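Local coordinates for protein probable zinc protease (Pseudomonas aeruginosa, PDB 4NNZ) that probably cleaves peptide bonds as a zinc-dependent M16-family peptidase, forming one subunit of the heterodimeric protease PA0371-PA0372, at residues I37-E42 and T84-T89; S50-H55 and E126-E131; E130-R135 and I163-D168. All blocks are in the same frame, centred on the assembly; numbering follows the deposited sequence.

Interaction 1: I37-E42 and T84-T89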
loop_
_atom_site.group_PDB
_atom_site.type_symbol
_atom_site.label_atom_id
_atom_site.label_comp_id
_atom_site.label_asym_id
_atom_site.label_seq_id
_atom_site.Cartn_x
_atom_site.Cartn_y
_atom_site.Cartn_z
ATOM N N ILE A 37 14.224 -11.105 0.560
ATOM C CA ILE A 37 12.815 -11.059 0.564
ATOM C C ILE A 37 12.422 -10.346 1.839
ATOM O O ILE A 37 13.125 -10.386 2.796
ATOM C CB ILE A 37 12.230 -12.460 0.384
ATOM C CG1 ILE A 37 10.724 -12.400 0.311
ATOM C CG2 ILE A 37 12.729 -13.385 1.446
ATOM C CD1 ILE A 37 10.222 -11.482 -0.746
ATOM N N GLY A 38 11.324 -9.636 1.815
ATOM C CA GLY A 38 11.018 -8.744 2.881
ATOM C C GLY A 38 9.578 -8.406 2.788
ATOM O O GLY A 38 8.935 -8.852 1.892
ATOM N N SER A 39 9.100 -7.597 3.705
ATOM C CA SER A 39 7.771 -7.076 3.659
ATOM C C SER A 39 7.464 -6.121 2.531
ATOM O O SER A 39 6.349 -5.970 2.192
ATOM C CB SER A 39 7.337 -6.528 5.004
ATOM O OG SER A 39 8.231 -5.598 5.496
ATOM N N SER A 40 8.452 -5.468 1.970
ATOM C CA SER A 40 8.217 -4.573 0.864
ATOM C C SER A 40 7.901 -5.311 -0.426
ATOM O O SER A 40 7.449 -4.737 -1.358
ATOM C CB SER A 40 9.324 -3.546 0.701
ATOM O OG SER A 40 10.577 -4.118 0.520
ATOM N N TYR A 41 8.122 -6.599 -0.448
ATOM C CA TYR A 41 7.766 -7.409 -1.570
ATOM C C TYR A 41 6.344 -7.905 -1.490
ATOM O O TYR A 41 5.835 -8.464 -2.411
ATOM C CB TYR A 41 8.696 -8.600 -1.628
ATOM C CG TYR A 41 10.148 -8.317 -1.884
ATOM C CD1 TYR A 41 10.949 -7.769 -0.925
ATOM C CD2 TYR A 41 10.720 -8.659 -3.066
ATOM C CE1 TYR A 41 12.267 -7.548 -1.157
ATOM C CE2 TYR A 41 12.037 -8.426 -3.302
ATOM C CZ TYR A 41 12.801 -7.875 -2.348
ATOM O OH TYR A 41 14.094 -7.677 -2.619
ATOM N N GLU A 42 5.739 -7.747 -0.340
ATOM C CA GLU A 42 4.449 -8.322 -0.048
ATOM C C GLU A 42 3.284 -7.580 -0.642
ATOM O O GLU A 42 3.390 -6.469 -1.008
ATOM C CB GLU A 42 4.282 -8.505 1.447
ATOM C CG GLU A 42 5.105 -9.649 1.999
ATOM C CD GLU A 42 5.294 -9.641 3.505
ATOM O OE1 GLU A 42 4.484 -9.087 4.241
ATOM O OE2 GLU A 42 6.271 -10.214 3.951
ATOM N N THR A 84 13.647 -10.576 10.177
ATOM C CA THR A 84 12.968 -10.176 8.979
ATOM C C THR A 84 12.716 -8.701 9.038
ATOM O O THR A 84 12.247 -8.208 9.991
ATOM C CB THR A 84 11.663 -10.952 8.815
ATOM O OG1 THR A 84 11.955 -12.334 8.704
ATOM C CG2 THR A 84 10.958 -10.542 7.607
ATOM N N THR A 85 13.030 -8.005 7.981
ATOM C CA THR A 85 12.798 -6.594 7.903
ATOM C C THR A 85 12.062 -6.332 6.634
ATOM O O THR A 85 11.564 -7.221 6.037
ATOM C CB THR A 85 14.097 -5.810 7.892
ATOM O OG1 THR A 85 14.735 -5.963 6.644
ATOM C CG2 THR A 85 15.004 -6.315 8.894
ATOM N N ASP A 86 11.985 -5.088 6.242
ATOM C CA ASP A 86 11.317 -4.735 5.026
ATOM C C ASP A 86 11.992 -5.299 3.822
ATOM O O ASP A 86 11.368 -5.834 2.955
ATOM C CB ASP A 86 11.255 -3.230 4.914
ATOM C CG ASP A 86 10.475 -2.599 6.034
ATOM O OD1 ASP A 86 9.899 -3.323 6.843
ATOM O OD2 ASP A 86 10.415 -1.385 6.124
ATOM N N ASP A 87 13.294 -5.152 3.767
ATOM C CA ASP A 87 14.048 -5.607 2.640
ATOM C C ASP A 87 14.746 -6.933 2.724
ATOM O O ASP A 87 15.200 -7.406 1.728
ATOM C CB ASP A 87 15.035 -4.542 2.219
ATOM C CG ASP A 87 14.368 -3.374 1.590
ATOM O OD1 ASP A 87 13.297 -3.559 1.043
ATOM O OD2 ASP A 87 14.884 -2.275 1.650
ATOM N N TYR A 88 14.836 -7.537 3.881
ATOM C CA TYR A 88 15.550 -8.777 3.957
ATOM C C TYR A 88 15.169 -9.697 5.087
ATOM O O TYR A 88 14.519 -9.330 6.015
ATOM C CB TYR A 88 17.043 -8.518 3.967
ATOM C CG TYR A 88 17.453 -7.606 5.037
ATOM C CD1 TYR A 88 17.627 -8.052 6.299
ATOM C CD2 TYR A 88 17.615 -6.288 4.797
ATOM C CE1 TYR A 88 17.981 -7.199 7.295
ATOM C CE2 TYR A 88 17.983 -5.430 5.779
ATOM C CZ TYR A 88 18.169 -5.897 7.023
ATOM O OH TYR A 88 18.510 -5.054 8.002
ATOM N N THR A 89 15.581 -10.935 4.947
ATOM C CA THR A 89 15.499 -11.921 5.981
ATOM C C THR A 89 16.830 -12.561 6.177
ATOM O O THR A 89 17.373 -13.081 5.264
ATOM C CB THR A 89 14.580 -13.007 5.543
ATOM O OG1 THR A 89 13.380 -12.397 5.112
ATOM C CG2 THR A 89 14.304 -13.950 6.656
HETATM O O HOH W 1 15.902 -7.222 -0.887
#
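Backbone meets backbone where Gly38 and Ser40 settle on the carbonyl oxygen of Asp86. Ser40 N donates to Asp86 O over 3.1 Å in an almost straight bond (178° at the hydrogen). A weaker bond runs from Ser39 N to Thr85 O. Two CA-H...O contacts bring the main chains closer still: Gly38 CA lies 2.9 Å from Asp86 O, an approach that the missing side chain permits, and Tyr88 CA lies 3.1 Å from Ile37 O.

Hydroxyl groups add a second layer. Ser40 OG, placed between its own backbone N and carbonyl carbon (chi1 58°), sits 2.8 Å from Asp87 OD1 and also within reach of Asp86 O, so its one proton can serve either acceptor. The other carboxylate oxygen of Asp87 is engaged by Tyr158 OH and the backbone N of Arg306. At the far end Thr89 OG1 stands 3.1 Å from Ile37 O, with the two side chains alongside each other and pointing the same way.

A water joins the aromatic rim to the turn: it accepts from Tyr41 OH at 2.5 Å, in the plane of the ring, and donates to Asp87 O. Within 84-89, Tyr88 N donates to Thr85 OG1, an ST motif, and this oxygen lies 3.2 Å above the plane of the Tyr88 ring, over its centre.

The contact fastens the loop leading from strand 28-35 into helix 49-56 against the beta-hairpin turn between strands 80-84 and 89-96, a buried contact beside strand 80-84, the outermost strand on that side of the six-stranded sheet of the M16 domain.

Interaction 2: S50-H55 and E126-E131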
loop_
_atom_site.group_PDB
_atom_site.type_symbol
_atom_site.label_atom_id
_atom_site.label_comp_id
_atom_site.label_asym_id
_atom_site.label_seq_id
_atom_site.Cartn_x
_atom_site.Cartn_y
_atom_site.Cartn_z
ATOM N N SER A 50 6.606 -12.964 4.919
ATOM C CA SER A 50 8.016 -13.190 5.058
ATOM C C SER A 50 8.429 -13.423 6.459
ATOM O O SER A 50 9.218 -14.265 6.748
ATOM C CB SER A 50 8.787 -12.037 4.478
ATOM O OG SER A 50 8.038 -11.492 3.465
ATOM N N HIS A 51 7.906 -12.616 7.341
ATOM C CA HIS A 51 8.124 -12.769 8.737
ATOM C C HIS A 51 7.542 -14.064 9.320
ATOM O O HIS A 51 8.094 -14.617 10.210
ATOM C CB HIS A 51 7.640 -11.532 9.450
ATOM C CG HIS A 51 7.567 -11.696 10.915
ATOM N ND1 HIS A 51 6.526 -12.337 11.528
ATOM C CD2 HIS A 51 8.424 -11.346 11.888
ATOM C CE1 HIS A 51 6.749 -12.381 12.820
ATOM N NE2 HIS A 51 7.890 -11.775 13.065
ATOM N N ALA A 52 6.397 -14.493 8.862
ATOM C CA ALA A 52 5.858 -15.753 9.279
ATOM C C ALA A 52 6.672 -16.931 8.819
ATOM O O ALA A 52 6.862 -17.880 9.535
ATOM C CB ALA A 52 4.440 -15.900 8.802
ATOM N N LEU A 53 7.108 -16.880 7.587
ATOM C CA LEU A 53 7.818 -17.973 7.021
ATOM C C LEU A 53 9.086 -18.155 7.793
ATOM O O LEU A 53 9.505 -19.254 8.015
ATOM C CB LEU A 53 8.098 -17.716 5.557
ATOM C CG LEU A 53 8.813 -18.779 4.740
ATOM C CD1 LEU A 53 8.125 -20.117 4.792
ATOM C CD2 LEU A 53 8.992 -18.344 3.317
ATOM N N GLU A 54 9.689 -17.061 8.195
ATOM C CA GLU A 54 10.898 -17.094 8.960
ATOM C C GLU A 54 10.638 -17.674 10.319
ATOM O O GLU A 54 11.311 -18.553 10.761
ATOM C CB GLU A 54 11.452 -15.698 9.091
ATOM C CG GLU A 54 12.537 -15.550 10.123
ATOM C CD GLU A 54 12.074 -14.872 11.370
ATOM O OE1 GLU A 54 11.722 -13.705 11.317
ATOM O OE2 GLU A 54 12.060 -15.516 12.403
ATOM N N HIS A 55 9.637 -17.156 10.975
ATOM C CA HIS A 55 9.252 -17.646 12.259
ATOM C C HIS A 55 9.068 -19.157 12.238
ATOM O O HIS A 55 9.367 -19.835 13.181
ATOM C CB HIS A 55 7.977 -16.953 12.676
ATOM C CG HIS A 55 7.507 -17.328 14.031
ATOM N ND1 HIS A 55 7.769 -16.572 15.141
ATOM C CD2 HIS A 55 6.797 -18.389 14.462
ATOM C CE1 HIS A 55 7.237 -17.147 16.197
ATOM N NE2 HIS A 55 6.643 -18.255 15.813
ATOM N N GLU A 126 -1.170 -18.668 15.429
ATOM C CA GLU A 126 -1.722 -18.077 16.623
ATOM C C GLU A 126 -0.702 -17.346 17.442
ATOM O O GLU A 126 -0.989 -16.326 18.008
ATOM C CB GLU A 126 -2.389 -19.120 17.475
ATOM C CG GLU A 126 -3.278 -20.047 16.715
ATOM C CD GLU A 126 -4.535 -19.385 16.262
ATOM O OE1 GLU A 126 -4.937 -18.421 16.899
ATOM O OE2 GLU A 126 -5.110 -19.824 15.267
ATOM N N VAL A 127 0.492 -17.886 17.504
ATOM C CA VAL A 127 1.555 -17.244 18.203
ATOM C C VAL A 127 1.818 -15.926 17.533
ATOM O O VAL A 127 1.970 -14.929 18.179
ATOM C CB VAL A 127 2.831 -18.094 18.107
ATOM C CG1 VAL A 127 4.052 -17.355 18.572
ATOM C CG2 VAL A 127 2.701 -19.373 18.866
ATOM N N ILE A 128 1.888 -15.933 16.220
ATOM C CA ILE A 128 2.177 -14.746 15.477
ATOM C C ILE A 128 1.112 -13.719 15.661
ATOM O O ILE A 128 1.402 -12.579 15.857
ATOM C CB ILE A 128 2.323 -15.090 14.012
ATOM C CG1 ILE A 128 3.536 -15.952 13.833
ATOM C CG2 ILE A 128 2.513 -13.860 13.177
ATOM C CD1 ILE A 128 3.606 -16.594 12.486
ATOM N N LYS A 129 -0.123 -14.141 15.597
ATOM C CA LYS A 129 -1.211 -13.235 15.744
ATOM C C LYS A 129 -1.138 -12.667 17.114
ATOM O O LYS A 129 -1.394 -11.513 17.346
ATOM C CB LYS A 129 -2.503 -13.981 15.611
ATOM C CG LYS A 129 -2.880 -14.301 14.200
ATOM C CD LYS A 129 -4.310 -14.733 14.132
ATOM C CE LYS A 129 -4.451 -16.226 14.169
ATOM N NZ LYS A 129 -5.884 -16.535 14.241
ATOM N N GLU A 130 -0.823 -13.530 18.043
ATOM C CA GLU A 130 -0.713 -13.134 19.402
ATOM C C GLU A 130 0.400 -12.145 19.564
ATOM O O GLU A 130 0.248 -11.167 20.218
ATOM C CB GLU A 130 -0.489 -14.372 20.238
ATOM C CG GLU A 130 -0.144 -14.120 21.674
ATOM C CD GLU A 130 -1.307 -13.583 22.445
ATOM O OE1 GLU A 130 -2.250 -13.075 21.829
ATOM O OE2 GLU A 130 -1.290 -13.662 23.671
ATOM N N GLU A 131 1.513 -12.391 18.916
ATOM C CA GLU A 131 2.634 -11.492 18.956
ATOM C C GLU A 131 2.270 -10.123 18.395
ATOM O O GLU A 131 2.778 -9.149 18.846
ATOM C CB GLU A 131 3.839 -12.104 18.238
ATOM C CG GLU A 131 4.836 -11.117 17.664
ATOM C CD GLU A 131 6.143 -11.739 17.264
ATOM O OE1 GLU A 131 6.143 -12.572 16.359
ATOM O OE2 GLU A 131 7.180 -11.389 17.844
#
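Ile128 reaches from helix 118-137 toward Ala52 and His55 of helix 49-56. From its CB, the CG2 branch turns toward Ile163, while CG1, anti to the carbonyl carbon, is carried over the imidazole of His55. CG1 lies 4.2 Å from the ring centroid and 12° off the normal, a CH-pi contact over the face. Beyond it, CD1 ends against the methyl group of Ala52, 3.8 Å from its CB. The Ile128 and His55 side chains run past one another with opposite headings.

Val127 crosses His55 at about a right angle, its CG1 3.9 Å from His55 NE2. That nitrogen also has a weak hydrogen bond to Glu124.

Glu131, extended beyond CG, brings OE1 to the edge of the His51 ring, in its plane and 3.6 Å from His51 CE1, with ring and carboxylate planes 60° apart. OE1 is 4.5 Å from His55 ND1, and no hydrogen bond passes between residues 50-55 and 126-131. The axes of 50-55 and 126-131 approach to 11.0 Å, and their N-to-C directions differ by 127°.

His51, Glu54 and His55 spell the inverted HXXEH signature of M16 peptidases. The convergence of both histidines on Glu131 is consistent with the family's two-histidine, one-glutamate zinc site.

Interaction 3: E130-R135 and I163-D168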
loop_
_atom_site.group_PDB
_atom_site.type_symbol
_atom_site.label_atom_id
_atom_site.label_comp_id
_atom_site.label_asym_id
_atom_site.label_seq_id
_atom_site.Cartn_x
_atom_site.Cartn_y
_atom_site.Cartn_z
ATOM N N GLU A 130 -0.823 -13.530 18.043
ATOM C CA GLU A 130 -0.713 -13.134 19.402
ATOM C C GLU A 130 0.400 -12.145 19.564
ATOM O O GLU A 130 0.248 -11.167 20.218
ATOM C CB GLU A 130 -0.489 -14.372 20.238
ATOM C CG GLU A 130 -0.144 -14.120 21.674
ATOM C CD GLU A 130 -1.307 -13.583 22.445
ATOM O OE1 GLU A 130 -2.250 -13.075 21.829
ATOM O OE2 GLU A 130 -1.290 -13.662 23.671
ATOM N N GLU A 131 1.513 -12.391 18.916
ATOM C CA GLU A 131 2.634 -11.492 18.956
ATOM C C GLU A 131 2.270 -10.123 18.395
ATOM O O GLU A 131 2.778 -9.149 18.846
ATOM C CB GLU A 131 3.839 -12.104 18.238
ATOM C CG GLU A 131 4.836 -11.117 17.664
ATOM C CD GLU A 131 6.143 -11.739 17.264
ATOM O OE1 GLU A 131 6.143 -12.572 16.359
ATOM O OE2 GLU A 131 7.180 -11.389 17.844
ATOM N N ARG A 132 1.409 -10.069 17.405
ATOM C CA ARG A 132 0.959 -8.812 16.890
ATOM C C ARG A 132 0.179 -7.996 17.889
ATOM O O ARG A 132 0.311 -6.813 17.936
ATOM C CB ARG A 132 0.114 -9.015 15.649
ATOM C CG ARG A 132 0.149 -7.822 14.758
ATOM C CD ARG A 132 -1.088 -7.629 13.939
ATOM N NE ARG A 132 -1.524 -6.262 14.055
ATOM C CZ ARG A 132 -1.025 -5.233 13.404
ATOM N NH1 ARG A 132 -0.067 -5.366 12.530
ATOM N NH2 ARG A 132 -1.513 -4.058 13.638
ATOM N N ARG A 133 -0.692 -8.637 18.634
ATOM C CA ARG A 133 -1.448 -7.946 19.628
ATOM C C ARG A 133 -0.591 -7.379 20.722
ATOM O O ARG A 133 -0.742 -6.262 21.111
ATOM C CB ARG A 133 -2.338 -8.937 20.332
ATOM C CG ARG A 133 -3.536 -9.406 19.572
ATOM C CD ARG A 133 -4.635 -9.753 20.543
ATOM N NE ARG A 133 -4.202 -10.670 21.597
ATOM C CZ ARG A 133 -4.138 -10.367 22.887
ATOM N NH1 ARG A 133 -4.469 -9.163 23.315
ATOM N NH2 ARG A 133 -3.743 -11.270 23.750
ATOM N N LEU A 134 0.256 -8.206 21.273
ATOM C CA LEU A 134 1.033 -7.840 22.411
ATOM C C LEU A 134 2.036 -6.763 22.147
ATOM O O LEU A 134 2.189 -5.851 22.923
ATOM C CB LEU A 134 1.745 -9.066 22.940
ATOM C CG LEU A 134 1.124 -9.916 24.041
ATOM C CD1 LEU A 134 -0.312 -9.552 24.297
ATOM C CD2 LEU A 134 1.235 -11.383 23.725
ATOM N N ARG A 135 2.761 -6.915 21.064
ATOM C CA ARG A 135 3.854 -6.053 20.768
ATOM C C ARG A 135 3.572 -4.923 19.829
ATOM O O ARG A 135 4.403 -4.098 19.668
ATOM C CB ARG A 135 4.973 -6.873 20.202
ATOM C CG ARG A 135 5.575 -7.832 21.171
ATOM C CD ARG A 135 6.852 -8.363 20.596
ATOM N NE ARG A 135 7.067 -9.735 20.984
ATOM C CZ ARG A 135 7.896 -10.116 21.939
ATOM N NH1 ARG A 135 8.612 -9.228 22.610
ATOM N NH2 ARG A 135 8.008 -11.398 22.217
ATOM N N ILE A 163 5.291 -7.320 10.445
ATOM C CA ILE A 163 4.534 -8.311 11.173
ATOM C C ILE A 163 3.309 -8.796 10.424
ATOM O O ILE A 163 2.943 -9.924 10.540
ATOM C CB ILE A 163 4.174 -7.876 12.601
ATOM C CG1 ILE A 163 3.494 -9.006 13.346
ATOM C CG2 ILE A 163 3.224 -6.733 12.597
ATOM C CD1 ILE A 163 4.341 -10.226 13.542
ATOM N N GLY A 164 2.718 -7.917 9.644
ATOM C CA GLY A 164 1.521 -8.168 8.887
ATOM C C GLY A 164 0.308 -7.559 9.510
ATOM O O GLY A 164 0.254 -7.427 10.682
ATOM N N TRP A 165 -0.653 -7.144 8.721
ATOM C CA TRP A 165 -1.911 -6.662 9.249
ATOM C C TRP A 165 -2.732 -7.821 9.788
ATOM O O TRP A 165 -2.682 -8.893 9.274
ATOM C CB TRP A 165 -2.686 -5.903 8.188
ATOM C CG TRP A 165 -2.019 -4.718 7.588
ATOM C CD1 TRP A 165 -1.571 -4.600 6.333
ATOM C CD2 TRP A 165 -1.766 -3.476 8.206
ATOM N NE1 TRP A 165 -1.056 -3.385 6.115
ATOM C CE2 TRP A 165 -1.163 -2.662 7.259
ATOM C CE3 TRP A 165 -1.970 -2.976 9.477
ATOM C CZ2 TRP A 165 -0.766 -1.394 7.537
ATOM C CZ3 TRP A 165 -1.602 -1.722 9.738
ATOM C CH2 TRP A 165 -0.999 -0.938 8.785
ATOM N N MET A 166 -3.503 -7.589 10.817
ATOM C CA MET A 166 -4.176 -8.661 11.486
ATOM C C MET A 166 -5.139 -9.386 10.594
ATOM O O MET A 166 -5.295 -10.577 10.677
ATOM C CB MET A 166 -4.864 -8.180 12.744
ATOM C CG MET A 166 -5.448 -9.314 13.554
ATOM S SD MET A 166 -4.269 -10.416 14.297
ATOM C CE MET A 166 -3.927 -9.459 15.744
ATOM N N ALA A 167 -5.786 -8.640 9.738
ATOM C CA ALA A 167 -6.697 -9.204 8.814
ATOM C C ALA A 167 -5.985 -10.161 7.915
ATOM O O ALA A 167 -6.525 -11.164 7.562
ATOM C CB ALA A 167 -7.343 -8.109 8.019
ATOM N N ASP A 168 -4.788 -9.832 7.496
ATOM C CA ASP A 168 -4.011 -10.732 6.683
ATOM C C ASP A 168 -3.553 -11.982 7.407
ATOM O O ASP A 168 -3.643 -13.043 6.892
ATOM C CB ASP A 168 -2.847 -10.007 6.002
ATOM C CG ASP A 168 -3.286 -8.808 5.216
ATOM O OD1 ASP A 168 -4.464 -8.634 5.016
ATOM O OD2 ASP A 168 -2.462 -8.008 4.813
#
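The guanidinium of Arg132 has Met166 N over one face and Gly164 O by its edge. NH1 donates to Gly164 O over 2.8 Å, but the bond is bent (131° at the hydrogen), and the oxygen is tilted 30° from the guanidinium plane. The Trp165 ring takes Asp168 OD2 at its edge, in plane, and meets Arg132 NH1 obliquely, 4.3 Å from CE3. Two carboxylates complete the grip on the buried arginine: Glu146 pairs with NH1 and Asp137 with NH2, so its charge is probably well balanced.

The aliphatic part of Arg132 runs between Ile163 and Met166. Ile163 lays CG1 3.8 Å from Arg132 CG, while its CG2 comes 3.6 Å from NH1. Met166, bent at both chi2 and chi3, curls its methyl back so that CE touches Arg132 CD at 3.8 Å and Arg133 CG at the same distance. Arg133 is steadied within its own helix: NE and NH2 reach OE1 of Glu130 side-on, from the same face of the carboxylate.

Trp165 is the N-cap residue of helix 166-171, and its backbone N is bonded to Thr47 OG1. The contact joins helix 118-137 to the start of helix 166-171, with helix 49-56 bordering it through His51 against Ile163, and Trp165 packing on Ala155 of the second subunit, another copy of this protein.

The three contacts form a chain of neighbours in the N-terminal half of the protein. Interactions 1 and 2 have centres about 14 Å apart and interleave along the sequence; Thr84 OG1 pairs with Glu54 OE1, tying the edge of the six-stranded sheet to helix 49-56. Interactions 2 and 3 are nearer, with centres about 8 Å apart, and share Glu130 and Glu131 on helix 118-137, while His51 packs on Ile163 between them. Interaction 1 closes before interaction 3 opens, and the two do not touch. Interaction 2 touches both and so links them, and the probable zinc site is framed by a sheet edge and by the 163-168 loop.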